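Local coordinates for uncharacterized HTH-type transcriptional regulator Rv0081 (Mycobacterium tuberculosis H37Rv, PDB 6JMI), which probably binds DNA as an ArsR/SmtB-family transcription factor and regulates gene expression under hypoxia, at residues A21-I25 / D43-E47. Coordinates in Å, arbitrary orientation, origin at the centre of the assembly. Residues are numbered along the deposited sequence.
Sequences ARIRI and DVGLE. With SO4 (sulfate ion), chain E.
A mixed helix-to-loop contact, an apolar cluster beside a salt bridge, sets residues 21-25, near the start of helix 20-31, against the turn of the predicted helix-turn-helix motif, the loop joining helices 36-40 and 48-60. Residues 21-25 are regular helix, Ile-25 N bonding Ala-21 O at 3.1 Å; the closest CA pair is Ala-21 and Val-44, 5.9 Å apart. Gly-45 turns the chain with positive phi (62/46), and extended Leu-46 (-120/146) leads to Glu-47, the N-cap residue before helix 48-60. Val-44 and Leu-46 both point toward the helix. Val-44 (chi1 p) sets CG2 4.1 Å from Ala-21 CB and 4.0 Å from Ile-25 CG1, while Leu-46 (m, t) brings CD1 to 3.8 Å from Ala-21 CB. Arg-24 (t, p, t) reaches Asp-43 in a salt bridge, NE to OD2 2.7 Å; this bond and NH2 to OD2 at 2.8 Å are both weak in angle. Arg-22 points away, its NH1 hydrogen-bonding O1 of a sulfate, probably from the crystallisation liquor, at 2.9 Å. The contact joins helix 20-31 to the turn before helix 48-60, probably the recognition helix as in ArsR-family winged-helix proteins, where Ile-25 packs on Leu-51 and Leu-55.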
loop_
_atom_site.group_PDB
_atom_site.type_symbol
_atom_site.label_atom_id
_atom_site.label_comp_id
_atom_site.label_asym_id
_atom_site.label_seq_id
_atom_site.Cartn_x
_atom_site.Cartn_y
_atom_site.Cartn_z
ATOM N N ALA A 21 10.857 5.360 2.425
ATOM C CA ALA A 21 10.797 6.291 3.546
ATOM C C ALA A 21 9.388 6.373 4.120
ATOM O O ALA A 21 9.211 6.419 5.341
ATOM C CB ALA A 21 11.282 7.672 3.109
ATOM N N ARG A 22 8.375 6.393 3.251
ATOM C CA ARG A 22 6.998 6.517 3.718
ATOM C C ARG A 22 6.532 5.265 4.451
ATOM O O ARG A 22 5.681 5.354 5.344
ATOM C CB ARG A 22 6.074 6.813 2.537
ATOM C CG ARG A 22 6.408 8.101 1.804
ATOM C CD ARG A 22 5.375 8.417 0.740
ATOM N NE ARG A 22 5.759 9.572 -0.065
ATOM C CZ ARG A 22 5.106 9.976 -1.150
ATOM N NH1 ARG A 22 4.033 9.316 -1.564
ATOM N NH2 ARG A 22 5.527 11.039 -1.822
ATOM N N ILE A 23 7.070 4.097 4.095
ATOM C CA ILE A 23 6.692 2.869 4.786
ATOM C C ILE A 23 7.262 2.849 6.199
ATOM O O ILE A 23 6.575 2.464 7.153
ATOM C CB ILE A 23 7.139 1.638 3.977
ATOM C CG1 ILE A 23 6.360 1.553 2.665
ATOM C CG2 ILE A 23 6.955 0.364 4.789
ATOM C CD1 ILE A 23 6.741 0.368 1.805
ATOM N N ARG A 24 8.520 3.266 6.359
ATOM C CA ARG A 24 9.122 3.279 7.688
ATOM C C ARG A 24 8.439 4.288 8.600
ATOM O O ARG A 24 8.333 4.053 9.811
ATOM C CB ARG A 24 10.620 3.569 7.588
ATOM C CG ARG A 24 11.345 3.513 8.923
ATOM C CD ARG A 24 11.113 2.166 9.594
ATOM N NE ARG A 24 11.796 2.055 10.880
ATOM C CZ ARG A 24 11.619 1.050 11.734
ATOM N NH1 ARG A 24 10.778 0.067 11.440
ATOM N NH2 ARG A 24 12.281 1.029 12.882
ATOM N N ILE A 25 7.973 5.411 8.048
ATOM C CA ILE A 25 7.227 6.378 8.849
ATOM C C ILE A 25 5.943 5.751 9.374
ATOM O O ILE A 25 5.580 5.925 10.543
ATOM C CB ILE A 25 6.941 7.650 8.028
ATOM C CG1 ILE A 25 8.243 8.378 7.689
ATOM C CG2 ILE A 25 5.989 8.571 8.780
ATOM C CD1 ILE A 25 8.048 9.608 6.826
ATOM N N ASP A 43 15.342 6.168 12.158
ATOM C CA ASP A 43 16.082 5.505 11.094
ATOM C C ASP A 43 15.536 5.824 9.707
ATOM O O ASP A 43 15.921 5.167 8.735
ATOM C CB ASP A 43 16.097 3.989 11.323
ATOM C CG ASP A 43 14.856 3.494 12.038
ATOM O OD1 ASP A 43 14.417 4.162 12.999
ATOM O OD2 ASP A 43 14.331 2.430 11.652
ATOM N N VAL A 44 14.655 6.820 9.593
ATOM C CA VAL A 44 14.148 7.195 8.280
ATOM C C VAL A 44 15.179 8.038 7.536
ATOM O O VAL A 44 15.230 8.018 6.300
ATOM C CB VAL A 44 12.796 7.919 8.416
ATOM C CG1 VAL A 44 12.940 9.196 9.231
ATOM C CG2 VAL A 44 12.196 8.212 7.043
ATOM N N GLY A 45 16.022 8.769 8.266
ATOM C CA GLY A 45 17.145 9.477 7.683
ATOM C C GLY A 45 16.781 10.553 6.682
ATOM O O GLY A 45 17.387 10.638 5.610
ATOM N N LEU A 46 15.799 11.385 7.017
ATOM C CA LEU A 46 15.378 12.479 6.158
ATOM C C LEU A 46 15.559 13.806 6.880
ATOM O O LEU A 46 15.399 13.894 8.102
ATOM C CB LEU A 46 13.917 12.319 5.721
ATOM C CG LEU A 46 13.594 11.085 4.878
ATOM C CD1 LEU A 46 12.145 11.118 4.413
ATOM C CD2 LEU A 46 14.540 10.978 3.692
ATOM N N GLU A 47 15.900 14.838 6.113
ATOM C CA GLU A 47 16.024 16.173 6.670
ATOM C C GLU A 47 14.647 16.710 7.058
ATOM O O GLU A 47 13.607 16.162 6.682
ATOM C CB GLU A 47 16.704 17.111 5.674
HETATM S S SO4 E . 3.021 9.613 -5.142
HETATM O O1 SO4 E . 3.343 10.578 -4.095
HETATM O O2 SO4 E . 4.173 8.747 -5.380
HETATM O O3 SO4 E . 1.879 8.803 -4.724
HETATM O O4 SO4 E . 2.684 10.326 -6.371
#